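Local coordinates for ATP-dependent protease subunit HslV (Trypanosoma brucei brucei, PDB 4HNZ), which forms the proteolytic double ring of the mitochondrial HslVU protease, hydrolysing protein substrates that the HslU ATPase has recognised and unfolded, at residues S5-G9 and A134-V140; T11-L15 and A145-R150; D41-A47 and A93-S99; L78-R83 and I106-V112. One frame throughout, in Å; residues are numbered along the deposited sequence.

Contact 1: residues S5-G9 and A134-V140; sequences SVRKG and ARALIDV
K8 and I138 make the polar link of this contact. The lysine chain runs out extended from the strand, with CG anti to the backbone N (chi1 -178°), and this full reach carries its amino group to the turn at the end of segment 134-140. There K8 NZ donates a hydrogen bond of 2.7 Å to I138 O. The approach is from above the carbonyl plane, 42° out of it, so the bond does not lie on a lone pair. A second carbonyl lies near the amino group, with V140 O 3.5 Å from K8 NZ, and Y143 O, just beyond the segment, accepts another hydrogen bond from it. The two acceptors, I138 O and Y143 O, are both main-chain oxygens. I138 belongs to a type I turn from L137 to V140, closed by V140 N to L137 O at 3.0 Å.

The apolar part is carried by V6 and I138. V6 CG1 meets I138 CD1 at 3.9 Å, the two side chains sliding past each other in opposite directions. The other valine branch, CG2, faces the methyl of A134, 4.3 Å from its CB. I138 CD1 also lies 4.1 Å from R7 O, so the isoleucine tip rests against the backbone of the strand as well as a side chain.

Helix 145-159 adjoins both halves: V6 also packs on A149, while K8 and A134 reach I148. I120 of strand 120-123 packs on A134 and I138, and K151 of a neighbouring subunit bonds to A136 O, placing this helix end of the Ntn-hydrolase fold at a subunit boundary.

Contact 2: residues T11-L15 and A145-R150; sequences TVVLL and AEKIAR
V13 lies against the first turn of helix 145-159, where its side chain sits between A145, E146 and A149. From CB the two methyls part. V13 CG1, anti to the carbonyl carbon (chi1 -56°), goes to the start of the helix and lies 4.0 Å from E146 CB and 4.2 Å from A145 CB. V13 CG2 takes the position between backbone N and carbonyl carbon, which turns it further along the helix: it meets A149 CB at 3.5 Å and also lies 3.8 Å from A145 O. One valine therefore spans a full helical turn, touching residues 145 and 149 with a single methyl.

The helix runs nearly along the strand, with 25° between their N-to-C directions and 8.1 Å between the axes at closest approach. This is a helix layered on a β-sheet, as in the αββα sandwich of proteasome-type Ntn hydrolases, and small residues at 145 and 149 are consistent with so close an approach. Strands 3-8 and 167-172 flank strand 11-22 in that sheet.

L15 continues the row. L15 CD1 lies 3.7 Å from A149 CB, and CD2 packs over the backbone between A149 and R150. At the other end, the methyl of T11 comes near A145 CB, while its hydroxyl OG1 is hydrogen-bonded to E173. Along the helix rim R150 forms a side-on salt bridge with E146: R150 NE and NH1 both bond to E146 OE2, with NE at 3.0 Å on the anti lone pair. The carboxylate oxygen lies within 15° of the guanidinium plane.

Contact 3: residues D41-A47 and A93-S99; sequences DVVIGFA and ASLIVCS
I44 holds CG1 anti to its backbone N (chi1 175°), while L95 turns CG anti to its carbonyl carbon (chi1 -55°); these rotations help bring I44 CD1 to 3.9 Å from L95 CD1 on the face shared with F46 and V97. L95 CD2, the other leucine methyl, lies 3.7 Å from F46 CB, and the phenylalanine ring leads away toward A53 and M57 of helix 50-66. On the face of V43 and C98, V43 CG2 meets C98 CB at 3.7 Å.

The backbones form a regular antiparallel ladder in which V43 with C98, G45 with I96 and A47 with S94 are hydrogen-bonded pairs, and I44 with V97 and F46 with L95 are non-hydrogen-bonded. The straightest bond runs from C98 N to V43 O, 2.8 Å long with 178° at the hydrogen. CA-H...O contacts supplement the ladder, one from I44 CA to I96 O at 3.2 Å.

These are central strands of the sheet, bordered by 35-39 and 103-107. A47 lies about 4 Å, side chain to side chain, from T1, the active-site residue by similarity. Three reciprocal pairs of bonds set the register of the two strands, and probably help to hold A47 beside T1.

Contact 4: residues L78-R83 and I106-V112; sequences LAKEWR and IDGQGNV
R83 reaches across to the turn at G108, where its hydrogen bond is made. The chain bends at chi2 and chi3 (-71° and -64°), folding the guanidinium back over the turn so that R83 NH1 donates to G108 O at 2.8 Å. The bond lies in the carbonyl plane but is tilted from that of the guanidinium, and Q109 O sits over one face of the same group. The arginine has a second partner: R83 NE forms a salt bridge with D52 of a neighbouring subunit.

Aromatic contact comes from W82. G108 CA stands over a face of its six-membered ring, 4.0 Å from the centroid, a CH-pi interaction, and W82 CH2 touches D107 C at 3.5 Å. I106 CG2 approaches the same ring at its edge, 3.7 Å from W82 CZ3.

Segment 106-112 contains the β-hairpin turn that joins strands 103-107 and 112-113, a type I turn from D107 to G110, and helix 71-84 packs against it, one of the helices layered on this sheet of the Ntn-hydrolase fold. D107 steadies the turn from within: its OD2 takes N111 ND2 at 3.1 Å on the syn lone pair, nearly in the amide plane, while OD1 accepts from N111 N above the carboxylate plane.

Apolar contacts involve A79 and L78. A79 CB faces both V112 CG2, at 3.8 Å, and I106 CG2, and the L78 and I106 side chains cross at a slant, L78 CD2 lying 4.0 Å from I106 CD1.

Contacts 1 and 2 join one sheet to its helices: strands 3-8 and 11-22 are neighbours in it, helices 127-137 and 145-159 follow each other in the chain, and the centres lie 8 Å apart. Contacts 3 and 4 share the other sheet through adjacent strands 93-98 and 103-107, their centres 13 Å apart. L14 packs on V43, bringing the sheets face to face between contacts 2 and 3, their centres 14 Å apart, whereas the centres of contacts 1 and 4 are 26 Å apart. Along the chain, contacts 3 and 4 are nested inside the loops closed by contacts 1 and 2, so the chain's two ends build one layer pair and its middle the other.

Contact 1: residues S5-G9 and A134-V140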
loop_
_atom_site.group_PDB
_atom_site.type_symbol
_atom_site.label_atom_id
_atom_site.label_comp_id
_atom_site.label_asym_id
_atom_site.label_seq_id
_atom_site.Cartn_x
_atom_site.Cartn_y
_atom_site.Cartn_z
ATOM N N SER A 5 2.059 -24.308 29.526
ATOM C CA SER A 5 1.790 -24.682 30.919
ATOM C C SER A 5 0.706 -25.753 30.939
ATOM O O SER A 5 -0.320 -25.612 30.296
ATOM C CB SER A 5 1.294 -23.464 31.706
ATOM O OG SER A 5 0.959 -23.820 33.045
ATOM N N VAL A 6 0.924 -26.813 31.710
ATOM C CA VAL A 6 -0.068 -27.848 31.926
ATOM C C VAL A 6 -0.251 -28.122 33.430
ATOM O O VAL A 6 0.722 -28.346 34.129
ATOM C CB VAL A 6 0.405 -29.172 31.310
ATOM C CG1 VAL A 6 -0.632 -30.243 31.487
ATOM C CG2 VAL A 6 0.743 -28.975 29.829
ATOM N N ARG A 7 -1.482 -28.049 33.894
ATOM C CA ARG A 7 -1.826 -28.382 35.235
ATOM C C ARG A 7 -2.612 -29.682 35.161
ATOM O O ARG A 7 -3.636 -29.743 34.503
ATOM C CB ARG A 7 -2.689 -27.262 35.869
ATOM C CG ARG A 7 -3.189 -27.560 37.277
ATOM C CD ARG A 7 -3.951 -26.370 37.913
ATOM N NE ARG A 7 -3.026 -25.319 38.342
ATOM C CZ ARG A 7 -2.738 -24.211 37.650
ATOM N NH1 ARG A 7 -3.338 -23.959 36.486
ATOM N NH2 ARG A 7 -1.823 -23.334 38.111
ATOM N N LYS A 8 -2.142 -30.693 35.863
ATOM C CA LYS A 8 -2.905 -31.913 36.046
ATOM C C LYS A 8 -2.673 -32.485 37.457
ATOM O O LYS A 8 -1.532 -32.710 37.865
ATOM C CB LYS A 8 -2.539 -32.974 35.005
ATOM C CG LYS A 8 -3.340 -34.275 35.125
ATOM C CD LYS A 8 -2.907 -35.272 34.067
ATOM C CE LYS A 8 -3.795 -36.502 33.976
ATOM N NZ LYS A 8 -3.610 -37.222 32.655
ATOM N N GLY A 9 -3.780 -32.761 38.170
ATOM C CA GLY A 9 -3.717 -33.147 39.572
ATOM C C GLY A 9 -3.109 -31.996 40.351
ATOM O O GLY A 9 -3.443 -30.816 40.139
ATOM N N ALA A 134 -1.199 -31.041 23.796
ATOM C CA ALA A 134 -1.426 -31.298 25.205
ATOM C C ALA A 134 -2.865 -31.668 25.470
ATOM O O ALA A 134 -3.159 -32.515 26.311
ATOM C CB ALA A 134 -1.077 -30.084 26.048
ATOM N N ARG A 135 -3.802 -31.021 24.783
ATOM C CA ARG A 135 -5.204 -31.400 24.954
ATOM C C ARG A 135 -5.505 -32.816 24.584
ATOM O O ARG A 135 -6.450 -33.391 25.060
ATOM C CB ARG A 135 -6.118 -30.444 24.174
ATOM C CG ARG A 135 -6.298 -29.138 24.923
ATOM C CD ARG A 135 -7.299 -28.222 24.254
ATOM N NE ARG A 135 -7.524 -27.060 25.083
ATOM C CZ ARG A 135 -8.081 -25.925 24.657
ATOM N NH1 ARG A 135 -8.440 -25.767 23.390
ATOM N NH2 ARG A 135 -8.241 -24.909 25.516
ATOM N N ALA A 136 -4.735 -33.361 23.649
ATOM C CA ALA A 136 -4.977 -34.719 23.181
ATOM C C ALA A 136 -4.594 -35.700 24.251
ATOM O O ALA A 136 -5.149 -36.785 24.314
ATOM C CB ALA A 136 -4.187 -35.007 21.907
ATOM N N LEU A 137 -3.640 -35.297 25.081
ATOM C CA LEU A 137 -3.117 -36.174 26.108
ATOM C C LEU A 137 -3.654 -35.914 27.526
ATOM O O LEU A 137 -3.417 -36.717 28.398
ATOM C CB LEU A 137 -1.601 -36.047 26.167
ATOM C CG LEU A 137 -0.851 -36.484 24.912
ATOM C CD1 LEU A 137 0.574 -36.004 24.993
ATOM C CD2 LEU A 137 -0.888 -37.968 24.717
ATOM N N ILE A 138 -4.356 -34.792 27.739
ATOM C CA ILE A 138 -4.617 -34.341 29.092
ATOM C C ILE A 138 -5.361 -35.392 29.916
ATOM O O ILE A 138 -5.116 -35.566 31.117
ATOM C CB ILE A 138 -5.378 -32.980 29.098
ATOM C CG1 ILE A 138 -5.427 -32.361 30.524
ATOM C CG2 ILE A 138 -6.798 -33.096 28.485
ATOM C CD1 ILE A 138 -4.073 -32.025 31.116
ATOM N N ASP A 139 -6.295 -36.081 29.265
ATOM C CA ASP A 139 -7.196 -37.015 29.924
ATOM C C ASP A 139 -6.719 -38.463 29.706
ATOM O O ASP A 139 -7.434 -39.360 30.041
ATOM C CB ASP A 139 -8.643 -36.837 29.387
ATOM C CG ASP A 139 -8.746 -36.992 27.811
ATOM O OD1 ASP A 139 -7.811 -36.545 27.014
ATOM O OD2 ASP A 139 -9.799 -37.567 27.363
ATOM N N VAL A 140 -5.525 -38.704 29.170
ATOM C CA VAL A 140 -5.110 -40.066 29.005
ATOM C C VAL A 140 -4.194 -40.652 30.079
ATOM O O VAL A 140 -3.229 -40.042 30.558
ATOM C CB VAL A 140 -4.556 -40.457 27.573
ATOM C CG1 VAL A 140 -4.626 -39.345 26.579
ATOM C CG2 VAL A 140 -3.171 -41.049 27.610
#

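Contact 2: residues T11-L15 and A145-R150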
loop_
_atom_site.group_PDB
_atom_site.type_symbol
_atom_site.label_atom_id
_atom_site.label_comp_id
_atom_site.label_asym_id
_atom_site.label_seq_id
_atom_site.Cartn_x
_atom_site.Cartn_y
_atom_site.Cartn_z
ATOM N N THR A 11 0.005 -30.931 40.238
ATOM C CA THR A 11 1.228 -30.475 39.630
ATOM C C THR A 11 0.889 -29.527 38.516
ATOM O O THR A 11 -0.035 -29.750 37.754
ATOM C CB THR A 11 2.045 -31.642 39.081
ATOM O OG1 THR A 11 2.336 -32.560 40.138
ATOM C CG2 THR A 11 3.350 -31.150 38.515
ATOM N N VAL A 12 1.636 -28.433 38.439
ATOM C CA VAL A 12 1.610 -27.590 37.252
ATOM C C VAL A 12 3.049 -27.455 36.731
ATOM O O VAL A 12 3.992 -27.266 37.514
ATOM C CB VAL A 12 0.939 -26.208 37.512
ATOM C CG1 VAL A 12 1.713 -25.379 38.531
ATOM C CG2 VAL A 12 0.792 -25.440 36.235
ATOM N N VAL A 13 3.213 -27.559 35.428
ATOM C CA VAL A 13 4.520 -27.365 34.851
ATOM C C VAL A 13 4.442 -26.229 33.849
ATOM O O VAL A 13 3.377 -25.906 33.328
ATOM C CB VAL A 13 5.070 -28.649 34.183
ATOM C CG1 VAL A 13 5.095 -29.823 35.169
ATOM C CG2 VAL A 13 4.236 -29.017 32.969
ATOM N N LEU A 14 5.588 -25.595 33.640
ATOM C CA LEU A 14 5.761 -24.502 32.716
ATOM C C LEU A 14 7.025 -24.773 31.963
ATOM O O LEU A 14 8.071 -24.991 32.542
ATOM C CB LEU A 14 5.852 -23.170 33.472
ATOM C CG LEU A 14 5.970 -21.930 32.592
ATOM C CD1 LEU A 14 4.688 -21.681 31.828
ATOM C CD2 LEU A 14 6.296 -20.667 33.418
ATOM N N LEU A 15 6.899 -24.778 30.642
ATOM C CA LEU A 15 7.991 -25.108 29.800
ATOM C C LEU A 15 8.133 -24.020 28.749
ATOM O O LEU A 15 7.124 -23.501 28.267
ATOM C CB LEU A 15 7.749 -26.418 29.061
ATOM C CG LEU A 15 8.128 -27.683 29.812
ATOM C CD1 LEU A 15 7.133 -27.872 30.948
ATOM C CD2 LEU A 15 8.116 -28.910 28.895
ATOM N N ALA A 145 1.453 -34.339 34.227
ATOM C CA ALA A 145 1.644 -33.022 33.659
ATOM C C ALA A 145 2.949 -32.862 32.907
ATOM O O ALA A 145 2.988 -32.358 31.791
ATOM C CB ALA A 145 1.539 -31.964 34.749
ATOM N N GLU A 146 4.033 -33.286 33.526
ATOM C CA GLU A 146 5.305 -33.102 32.894
ATOM C C GLU A 146 5.418 -33.949 31.625
ATOM O O GLU A 146 6.054 -33.540 30.659
ATOM C CB GLU A 146 6.445 -33.404 33.864
ATOM C CG GLU A 146 7.794 -33.134 33.212
ATOM C CD GLU A 146 8.955 -33.066 34.172
ATOM O OE1 GLU A 146 8.732 -33.118 35.408
ATOM O OE2 GLU A 146 10.099 -32.974 33.674
ATOM N N LYS A 147 4.886 -35.163 31.651
ATOM C CA LYS A 147 5.013 -36.039 30.498
ATOM C C LYS A 147 4.189 -35.438 29.331
ATOM O O LYS A 147 4.648 -35.397 28.210
ATOM C CB LYS A 147 4.592 -37.454 30.856
ATOM C CG LYS A 147 5.024 -38.470 29.840
ATOM C CD LYS A 147 4.606 -39.900 30.190
ATOM C CE LYS A 147 4.987 -40.843 29.028
ATOM N NZ LYS A 147 4.497 -42.251 29.182
ATOM N N ILE A 148 3.010 -34.919 29.641
ATOM C CA ILE A 148 2.185 -34.271 28.650
ATOM C C ILE A 148 2.917 -33.089 28.042
ATOM O O ILE A 148 3.002 -32.964 26.810
ATOM C CB ILE A 148 0.878 -33.795 29.253
ATOM C CG1 ILE A 148 0.015 -34.971 29.620
ATOM C CG2 ILE A 148 0.102 -32.951 28.277
ATOM C CD1 ILE A 148 -1.113 -34.609 30.548
ATOM N N ALA A 149 3.468 -32.235 28.900
ATOM C CA ALA A 149 4.152 -31.038 28.456
ATOM C C ALA A 149 5.350 -31.334 27.562
ATOM O O ALA A 149 5.511 -30.679 26.536
ATOM C CB ALA A 149 4.578 -30.174 29.637
ATOM N N ARG A 150 6.153 -32.316 27.908
ATOM C CA ARG A 150 7.345 -32.655 27.099
ATOM C C ARG A 150 6.991 -33.158 25.740
ATOM O O ARG A 150 7.597 -32.804 24.754
ATOM C CB ARG A 150 8.199 -33.715 27.787
ATOM C CG ARG A 150 8.993 -33.145 28.950
ATOM C CD ARG A 150 9.873 -34.190 29.662
ATOM N NE ARG A 150 10.621 -33.560 30.754
ATOM C CZ ARG A 150 11.627 -32.680 30.596
ATOM N NH1 ARG A 150 12.229 -32.173 31.657
ATOM N NH2 ARG A 150 12.060 -32.327 29.390
#

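Contact 3: residues D41-A47 and A93-S99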
loop_
_atom_site.group_PDB
_atom_site.type_symbol
_atom_site.label_atom_id
_atom_site.label_comp_id
_atom_site.label_asym_id
_atom_site.label_seq_id
_atom_site.Cartn_x
_atom_site.Cartn_y
_atom_site.Cartn_z
ATOM N N ASP A 41 6.571 -19.068 44.877
ATOM C CA ASP A 41 5.262 -19.537 44.503
ATOM C C ASP A 41 4.904 -19.209 43.055
ATOM O O ASP A 41 3.857 -19.616 42.617
ATOM C CB ASP A 41 4.208 -18.905 45.426
ATOM C CG ASP A 41 4.450 -19.214 46.899
ATOM O OD1 ASP A 41 4.877 -20.366 47.234
ATOM O OD2 ASP A 41 4.249 -18.299 47.715
ATOM N N VAL A 42 5.728 -18.440 42.346
ATOM C CA VAL A 42 5.291 -17.849 41.092
ATOM C C VAL A 42 6.388 -17.888 40.029
ATOM O O VAL A 42 7.519 -17.444 40.249
ATOM C CB VAL A 42 4.814 -16.395 41.275
ATOM C CG1 VAL A 42 4.414 -15.813 39.967
ATOM C CG2 VAL A 42 3.648 -16.319 42.237
ATOM N N VAL A 43 6.043 -18.461 38.885
ATOM C CA VAL A 43 6.969 -18.518 37.770
ATOM C C VAL A 43 6.291 -17.917 36.565
ATOM O O VAL A 43 5.058 -17.844 36.458
ATOM C CB VAL A 43 7.435 -19.955 37.463
ATOM C CG1 VAL A 43 8.167 -20.548 38.625
ATOM C CG2 VAL A 43 6.258 -20.863 37.141
ATOM N N ILE A 44 7.103 -17.409 35.672
ATOM C CA ILE A 44 6.577 -16.689 34.520
ATOM C C ILE A 44 7.403 -16.984 33.264
ATOM O O ILE A 44 8.602 -17.221 33.362
ATOM C CB ILE A 44 6.511 -15.192 34.775
ATOM C CG1 ILE A 44 6.075 -14.469 33.514
ATOM C CG2 ILE A 44 7.865 -14.663 35.110
ATOM C CD1 ILE A 44 5.502 -13.112 33.837
ATOM N N GLY A 45 6.697 -17.132 32.135
ATOM C CA GLY A 45 7.289 -17.430 30.894
ATOM C C GLY A 45 6.890 -16.371 29.914
ATOM O O GLY A 45 5.799 -15.865 29.995
ATOM N N PHE A 46 7.783 -16.071 28.959
ATOM C CA PHE A 46 7.582 -14.943 28.029
ATOM C C PHE A 46 7.911 -15.236 26.570
ATOM O O PHE A 46 8.819 -16.009 26.285
ATOM C CB PHE A 46 8.298 -13.693 28.495
ATOM C CG PHE A 46 9.812 -13.760 28.414
ATOM C CD1 PHE A 46 10.505 -13.407 27.253
ATOM C CD2 PHE A 46 10.576 -14.097 29.532
ATOM C CE1 PHE A 46 11.934 -13.373 27.202
ATOM C CE2 PHE A 46 11.982 -14.102 29.459
ATOM C CZ PHE A 46 12.651 -13.748 28.289
ATOM N N ALA A 47 7.058 -14.743 25.697
ATOM C CA ALA A 47 7.392 -14.549 24.324
ATOM C C ALA A 47 7.638 -13.066 24.110
ATOM O O ALA A 47 6.917 -12.247 24.688
ATOM C CB ALA A 47 6.254 -15.010 23.419
ATOM N N ALA A 93 5.086 -8.394 23.711
ATOM C CA ALA A 93 5.344 -9.559 24.486
ATOM C C ALA A 93 4.067 -10.254 24.854
ATOM O O ALA A 93 3.023 -9.679 24.797
ATOM C CB ALA A 93 6.076 -9.160 25.742
ATOM N N SER A 94 4.167 -11.504 25.261
ATOM C CA SER A 94 3.077 -12.206 25.891
ATOM C C SER A 94 3.657 -12.934 27.068
ATOM O O SER A 94 4.825 -13.298 27.030
ATOM C CB SER A 94 2.505 -13.210 24.929
ATOM O OG SER A 94 1.813 -12.504 23.945
ATOM N N LEU A 95 2.845 -13.168 28.090
ATOM C CA LEU A 95 3.303 -13.755 29.388
ATOM C C LEU A 95 2.394 -14.817 29.805
ATOM O O LEU A 95 1.201 -14.723 29.554
ATOM C CB LEU A 95 3.278 -12.735 30.500
ATOM C CG LEU A 95 4.055 -11.461 30.256
ATOM C CD1 LEU A 95 3.853 -10.535 31.432
ATOM C CD2 LEU A 95 5.567 -11.692 30.006
ATOM N N ILE A 96 2.952 -15.868 30.361
ATOM C CA ILE A 96 2.166 -16.807 31.154
ATOM C C ILE A 96 2.708 -16.747 32.560
ATOM O O ILE A 96 3.922 -16.866 32.775
ATOM C CB ILE A 96 2.289 -18.241 30.650
ATOM C CG1 ILE A 96 1.606 -18.371 29.306
ATOM C CG2 ILE A 96 1.588 -19.181 31.612
ATOM C CD1 ILE A 96 1.690 -19.758 28.696
ATOM N N VAL A 97 1.793 -16.584 33.520
ATOM C CA VAL A 97 2.143 -16.545 34.940
ATOM C C VAL A 97 1.516 -17.755 35.599
ATOM O O VAL A 97 0.299 -17.893 35.546
ATOM C CB VAL A 97 1.527 -15.338 35.680
ATOM C CG1 VAL A 97 2.341 -15.001 36.936
ATOM C CG2 VAL A 97 1.432 -14.143 34.803
ATOM N N CYS A 98 2.315 -18.507 36.354
ATOM C CA CYS A 98 1.846 -19.625 37.146
ATOM C C CYS A 98 2.128 -19.565 38.615
ATOM O O CYS A 98 3.216 -19.217 39.048
ATOM C CB CYS A 98 2.580 -20.890 36.734
ATOM S SG CYS A 98 2.079 -21.447 35.149
ATOM N N SER A 99 1.104 -19.934 39.368
ATOM C CA SER A 99 1.268 -20.366 40.726
ATOM C C SER A 99 0.732 -21.788 40.776
ATOM O O SER A 99 0.241 -22.331 39.781
ATOM C CB SER A 99 0.506 -19.472 41.685
ATOM O OG SER A 99 -0.868 -19.630 41.482
#

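Contact 4: residues L78-R83 and I106-V112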
loop_
_atom_site.group_PDB
_atom_site.type_symbol
_atom_site.label_atom_id
_atom_site.label_comp_id
_atom_site.label_asym_id
_atom_site.label_seq_id
_atom_site.Cartn_x
_atom_site.Cartn_y
_atom_site.Cartn_z
ATOM N N LEU A 78 -2.109 -5.345 35.701
ATOM C CA LEU A 78 -0.992 -5.231 34.772
ATOM C C LEU A 78 -1.488 -4.972 33.342
ATOM O O LEU A 78 -1.039 -4.064 32.687
ATOM C CB LEU A 78 -0.146 -6.487 34.755
ATOM C CG LEU A 78 0.892 -6.375 33.639
ATOM C CD1 LEU A 78 2.041 -5.498 34.040
ATOM C CD2 LEU A 78 1.403 -7.742 33.230
ATOM N N ALA A 79 -2.441 -5.774 32.898
ATOM C CA ALA A 79 -2.942 -5.640 31.561
ATOM C C ALA A 79 -3.542 -4.265 31.339
ATOM O O ALA A 79 -3.307 -3.664 30.292
ATOM C CB ALA A 79 -3.946 -6.730 31.257
ATOM N N LYS A 80 -4.315 -3.766 32.287
ATOM C CA LYS A 80 -4.860 -2.397 32.199
ATOM C C LYS A 80 -3.792 -1.356 32.031
ATOM O O LYS A 80 -3.931 -0.435 31.236
ATOM C CB LYS A 80 -5.673 -2.038 33.434
ATOM C CG LYS A 80 -7.032 -2.659 33.410
ATOM C CD LYS A 80 -7.672 -2.754 34.770
ATOM C CE LYS A 80 -7.847 -1.372 35.403
ATOM N NZ LYS A 80 -8.193 -1.593 36.832
ATOM N N GLU A 81 -2.729 -1.470 32.807
ATOM C CA GLU A 81 -1.649 -0.491 32.757
ATOM C C GLU A 81 -0.906 -0.585 31.419
ATOM O O GLU A 81 -0.527 0.400 30.813
ATOM C CB GLU A 81 -0.668 -0.765 33.919
ATOM C CG GLU A 81 0.381 0.327 34.140
ATOM C CD GLU A 81 1.444 -0.017 35.204
ATOM O OE1 GLU A 81 1.449 -1.137 35.787
ATOM O OE2 GLU A 81 2.348 0.826 35.406
ATOM N N TRP A 82 -0.653 -1.808 31.018
ATOM C CA TRP A 82 0.003 -2.090 29.784
ATOM C C TRP A 82 -0.757 -1.444 28.612
ATOM O O TRP A 82 -0.158 -0.854 27.738
ATOM C CB TRP A 82 0.046 -3.614 29.603
ATOM C CG TRP A 82 0.863 -4.146 28.456
ATOM C CD1 TRP A 82 1.417 -3.464 27.456
ATOM C CD2 TRP A 82 1.106 -5.532 28.189
ATOM N NE1 TRP A 82 2.071 -4.327 26.617
ATOM C CE2 TRP A 82 1.879 -5.603 27.038
ATOM C CE3 TRP A 82 0.782 -6.711 28.860
ATOM C CZ2 TRP A 82 2.311 -6.788 26.521
ATOM C CZ3 TRP A 82 1.208 -7.909 28.345
ATOM C CH2 TRP A 82 1.967 -7.943 27.191
ATOM N N ARG A 83 -2.081 -1.562 28.577
ATOM C CA ARG A 83 -2.827 -1.046 27.440
ATOM C C ARG A 83 -2.962 0.448 27.459
ATOM O O ARG A 83 -3.195 1.031 26.421
ATOM C CB ARG A 83 -4.212 -1.640 27.385
ATOM C CG ARG A 83 -4.166 -3.106 27.073
ATOM C CD ARG A 83 -3.750 -3.361 25.639
ATOM N NE ARG A 83 -4.759 -2.808 24.755
ATOM C CZ ARG A 83 -4.661 -2.743 23.440
ATOM N NH1 ARG A 83 -3.588 -3.170 22.816
ATOM N NH2 ARG A 83 -5.666 -2.247 22.748
ATOM N N ILE A 106 -1.374 -13.354 29.614
ATOM C CA ILE A 106 -1.578 -11.947 29.334
ATOM C C ILE A 106 -0.871 -11.560 28.044
ATOM O O ILE A 106 0.285 -11.822 27.894
ATOM C CB ILE A 106 -0.999 -11.097 30.453
ATOM C CG1 ILE A 106 -1.461 -11.624 31.770
ATOM C CG2 ILE A 106 -1.452 -9.665 30.275
ATOM C CD1 ILE A 106 -0.574 -11.188 32.928
ATOM N N ASP A 107 -1.580 -10.898 27.127
ATOM C CA ASP A 107 -0.959 -10.396 25.879
ATOM C C ASP A 107 -1.083 -8.913 25.687
ATOM O O ASP A 107 -1.793 -8.217 26.445
ATOM C CB ASP A 107 -1.457 -11.211 24.670
ATOM C CG ASP A 107 -2.897 -10.988 24.333
ATOM O OD1 ASP A 107 -3.480 -9.913 24.627
ATOM O OD2 ASP A 107 -3.471 -11.958 23.819
ATOM N N GLY A 108 -0.438 -8.430 24.625
ATOM C CA GLY A 108 -0.427 -7.004 24.268
ATOM C C GLY A 108 -1.750 -6.439 23.791
ATOM O O GLY A 108 -1.911 -5.230 23.733
ATOM N N GLN A 109 -2.700 -7.290 23.427
ATOM C CA GLN A 109 -4.037 -6.841 23.047
ATOM C C GLN A 109 -4.897 -6.655 24.289
ATOM O O GLN A 109 -5.993 -6.130 24.190
ATOM C CB GLN A 109 -4.699 -7.843 22.114
ATOM C CG GLN A 109 -4.412 -7.582 20.668
ATOM C CD GLN A 109 -2.942 -7.614 20.379
ATOM O OE1 GLN A 109 -2.364 -6.624 19.967
ATOM N NE2 GLN A 109 -2.302 -8.773 20.637
ATOM N N GLY A 110 -4.398 -7.065 25.447
ATOM C CA GLY A 110 -5.132 -6.834 26.692
ATOM C C GLY A 110 -6.001 -7.991 27.118
ATOM O O GLY A 110 -6.827 -7.849 27.991
ATOM N N ASN A 111 -5.828 -9.148 26.472
ATOM C CA ASN A 111 -6.516 -10.357 26.926
ATOM C C ASN A 111 -5.836 -10.918 28.177
ATOM O O ASN A 111 -4.637 -10.892 28.304
ATOM C CB ASN A 111 -6.524 -11.433 25.852
ATOM C CG ASN A 111 -7.173 -10.976 24.533
ATOM O OD1 ASN A 111 -8.371 -10.682 24.483
ATOM N ND2 ASN A 111 -6.395 -10.971 23.458
ATOM N N VAL A 112 -6.654 -11.397 29.093
ATOM C CA VAL A 112 -6.211 -12.114 30.246
ATOM C C VAL A 112 -6.975 -13.412 30.178
ATOM O O VAL A 112 -8.127 -13.437 30.351
ATOM C CB VAL A 112 -6.522 -11.353 31.513
ATOM C CG1 VAL A 112 -6.085 -12.122 32.746
ATOM C CG2 VAL A 112 -5.838 -9.989 31.501
#